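Local structure of NADH dehydrogenase, putative (Plasmodium falciparum, 5JWC) at residues Glu455-Ser460 with Asp472-Glu477. The protein probably oxidises NADH and passes the electrons through its bound FAD to ubiquinone, as a single-polypeptide type II NADH dehydrogenase of the malaria parasite. Residues are numbered along the deposited sequence; the frame is centred on the assembly and turned at random.
With TRT (fragment of triton X-100), chain J.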
loop_
_atom_site.group_PDB
_atom_site.type_symbol
_atom_site.label_atom_id
_atom_site.label_comp_id
_atom_site.label_asym_id
_atom_site.label_seq_id
_atom_site.Cartn_x
_atom_site.Cartn_y
_atom_site.Cartn_z
ATOM N N GLU A 455 -1.512 19.494 31.828
ATOM C CA GLU A 455 -1.521 19.617 30.370
ATOM C C GLU A 455 -1.903 21.020 29.910
ATOM O O GLU A 455 -2.501 21.793 30.659
ATOM C CB GLU A 455 -2.478 18.594 29.749
ATOM C CG GLU A 455 -3.963 18.913 29.956
ATOM C CD GLU A 455 -4.514 18.349 31.270
ATOM O OE1 GLU A 455 -3.758 18.275 32.266
ATOM O OE2 GLU A 455 -5.706 17.973 31.304
ATOM N N LYS A 456 -1.550 21.343 28.672
ATOM C CA LYS A 456 -1.905 22.624 28.088
ATOM C C LYS A 456 -2.753 22.434 26.829
ATOM O O LYS A 456 -2.340 21.780 25.864
ATOM C CB LYS A 456 -0.647 23.431 27.771
ATOM C CG LYS A 456 -0.932 24.714 26.987
ATOM C CD LYS A 456 0.264 25.666 26.962
ATOM C CE LYS A 456 0.014 26.865 26.035
ATOM N NZ LYS A 456 -0.393 28.090 26.788
ATOM N N TRP A 457 -3.946 23.009 26.837
ATOM C CA TRP A 457 -4.806 22.881 25.669
ATOM C C TRP A 457 -4.323 23.795 24.538
ATOM O O TRP A 457 -4.114 24.991 24.737
ATOM C CB TRP A 457 -6.253 23.198 26.024
ATOM C CG TRP A 457 -7.162 23.058 24.839
ATOM C CD1 TRP A 457 -7.351 21.938 24.072
ATOM C CD2 TRP A 457 -8.002 24.071 24.294
ATOM N NE1 TRP A 457 -8.257 22.203 23.066
ATOM C CE2 TRP A 457 -8.680 23.505 23.189
ATOM C CE3 TRP A 457 -8.255 25.401 24.628
ATOM C CZ2 TRP A 457 -9.591 24.227 22.420
ATOM C CZ3 TRP A 457 -9.156 26.123 23.863
ATOM C CH2 TRP A 457 -9.817 25.535 22.773
ATOM N N LYS A 458 -4.143 23.229 23.352
ATOM C CA LYS A 458 -3.604 24.000 22.231
ATOM C C LYS A 458 -4.663 24.260 21.159
ATOM O O LYS A 458 -4.413 24.958 20.190
ATOM C CB LYS A 458 -2.417 23.270 21.607
ATOM C CG LYS A 458 -1.369 22.769 22.611
ATOM C CD LYS A 458 -0.383 23.861 22.968
ATOM C CE LYS A 458 0.723 23.342 23.886
ATOM N NZ LYS A 458 1.442 22.168 23.294
ATOM N N GLY A 459 -5.837 23.674 21.323
ATOM C CA GLY A 459 -6.884 23.838 20.337
ATOM C C GLY A 459 -7.135 22.608 19.482
ATOM O O GLY A 459 -6.393 21.622 19.540
ATOM N N SER A 460 -8.203 22.667 18.697
ATOM C CA SER A 460 -8.608 21.568 17.836
ATOM C C SER A 460 -8.930 22.075 16.445
ATOM O O SER A 460 -9.352 23.227 16.279
ATOM C CB SER A 460 -9.826 20.851 18.405
ATOM O OG SER A 460 -9.627 20.509 19.765
ATOM N N ASP A 472 -11.160 25.405 16.669
ATOM C CA ASP A 472 -11.562 25.898 17.978
ATOM C C ASP A 472 -10.281 26.018 18.789
ATOM O O ASP A 472 -9.763 25.017 19.269
ATOM C CB ASP A 472 -12.568 24.932 18.613
ATOM C CG ASP A 472 -12.989 25.332 20.020
ATOM O OD1 ASP A 472 -13.634 24.494 20.696
ATOM O OD2 ASP A 472 -12.669 26.454 20.462
ATOM N N LEU A 473 -9.740 27.233 18.885
ATOM C CA LEU A 473 -8.440 27.464 19.509
ATOM C C LEU A 473 -8.575 28.351 20.745
ATOM O O LEU A 473 -9.622 28.962 20.952
ATOM C CB LEU A 473 -7.487 28.106 18.505
ATOM C CG LEU A 473 -7.329 27.323 17.201
ATOM C CD1 LEU A 473 -6.624 28.174 16.180
ATOM C CD2 LEU A 473 -6.544 26.025 17.435
ATOM N N PRO A 474 -7.523 28.403 21.586
ATOM C CA PRO A 474 -7.551 29.458 22.599
ATOM C C PRO A 474 -7.587 30.808 21.887
ATOM O O PRO A 474 -6.727 31.057 21.034
ATOM C CB PRO A 474 -6.227 29.269 23.362
ATOM C CG PRO A 474 -5.829 27.843 23.097
ATOM C CD PRO A 474 -6.312 27.568 21.691
ATOM N N TYR A 475 -8.590 31.615 22.198
ATOM C CA TYR A 475 -8.705 33.003 21.718
ATOM C C TYR A 475 -9.168 33.185 20.269
ATOM O O TYR A 475 -9.387 34.326 19.862
ATOM C CB TYR A 475 -7.383 33.753 21.912
ATOM C CG TYR A 475 -6.848 33.630 23.317
ATOM C CD1 TYR A 475 -7.524 34.199 24.384
ATOM C CD2 TYR A 475 -5.673 32.921 23.579
ATOM C CE1 TYR A 475 -7.042 34.084 25.686
ATOM C CE2 TYR A 475 -5.179 32.795 24.881
ATOM C CZ TYR A 475 -5.872 33.380 25.925
ATOM O OH TYR A 475 -5.408 33.263 27.214
ATOM N N TYR A 476 -9.310 32.107 19.488
ATOM C CA TYR A 476 -9.768 32.236 18.081
ATOM C C TYR A 476 -10.752 31.128 17.739
ATOM O O TYR A 476 -10.626 30.018 18.260
ATOM C CB TYR A 476 -8.599 32.138 17.067
ATOM C CG TYR A 476 -7.402 32.972 17.368
ATOM C CD1 TYR A 476 -6.288 32.417 17.979
ATOM C CD2 TYR A 476 -7.372 34.328 17.027
ATOM C CE1 TYR A 476 -5.174 33.200 18.276
ATOM C CE2 TYR A 476 -6.264 35.113 17.298
ATOM C CZ TYR A 476 -5.176 34.550 17.933
ATOM O OH TYR A 476 -4.086 35.343 18.208
ATOM N N GLU A 477 -11.713 31.421 16.860
ATOM C CA GLU A 477 -12.434 30.368 16.138
ATOM C C GLU A 477 -12.286 30.601 14.641
ATOM O O GLU A 477 -12.385 31.738 14.161
ATOM C CB GLU A 477 -13.929 30.309 16.459
ATOM C CG GLU A 477 -14.304 30.202 17.926
ATOM C CD GLU A 477 -15.812 30.247 18.107
ATOM O OE1 GLU A 477 -16.529 29.699 17.221
ATOM O OE2 GLU A 477 -16.271 30.828 19.121
HETATM C C25 TRT J . 1.121 17.791 19.231
HETATM O O24 TRT J . 0.521 16.907 18.333
HETATM C C23 TRT J . -0.725 16.443 18.851
HETATM C C22 TRT J . -1.698 16.305 17.726
HETATM O O21 TRT J . -2.408 17.562 17.541
HETATM C C20 TRT J . -3.195 17.536 16.362
HETATM C C19 TRT J . -4.218 18.665 16.386
HETATM O O18 TRT J . -3.628 19.987 16.322
HETATM C C17 TRT J . -4.557 20.995 16.697
HETATM C C16 TRT J . -3.862 22.388 16.631
HETATM O O15 TRT J . -3.065 22.654 17.823
HETATM C C12 TRT J . -1.932 23.413 17.381
HETATM C C13 TRT J . -2.177 24.601 16.642
HETATM C C14 TRT J . -1.097 25.350 16.153
HETATM C C11 TRT J . -0.631 22.970 17.612
HETATM C C10 TRT J . 0.460 23.726 17.124
HETATM C C9 TRT J . 0.226 24.917 16.398
HETATM C C6 TRT J . 1.411 25.731 15.861
HETATM C C8 TRT J . 1.933 26.720 16.933
HETATM C C7 TRT J . 2.531 24.734 15.561
HETATM C C5 TRT J . 0.993 26.327 14.448
HETATM C C1 TRT J . 0.784 27.874 14.125
HETATM C C2 TRT J . -0.185 28.600 15.080
HETATM C C4 TRT J . 2.136 28.591 13.989
HETATM C C3 TRT J . 0.137 27.956 12.752
#
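Ser460 and Asp472 form an antiparallel hydrogen-bonded pair at one end of a three-stranded antiparallel meander (460-465, 468-473, 476-479) in the NDH2 C-terminal domain. Ser460 N donates to Asp472 O at 2.9 Å, 163° at the hydrogen, and Asp472 N returns a bond of the same length to Ser460 O. Before this pair the chain of 455-460 arrives as loop, yet it stays close: Gly459 CA lies 4.0 Å from Leu473 CA and 3.3 Å from Asp472 O. Gly459 has a positive phi, a conformation that glycine adopts readily. Beyond Leu473 the second segment turns through Pro474 and Tyr475, closed by the bond from Leu473 N to Tyr476 O.

Trp457 lays its indole against the backbone from Asp472 to Pro474, where the turn begins. With CG anti to the backbone N (chi1 -179°), the six-membered ring reaches this backbone, and CZ2 comes within 3.3 Å of Asp472 O. Pro474 CD sits over one ring face in a CH-pi contact, 4.2 Å from the centroid of that ring, and Gly459 N covers the same face near its rim. In the ring plane, at the edge, lie Ser460 OG and the carboxylate oxygen Asp472 OD2.

Leu473 CD2 packs against Gly459 CA and the carbonyl of Lys458. Lys458 and Gly459 line a pocket that holds the Triton X-100 fragment, and Gln425 of helix 424-440 bonds Gly459 O, the same oxygen that approaches C17 of the detergent at 3.4 Å.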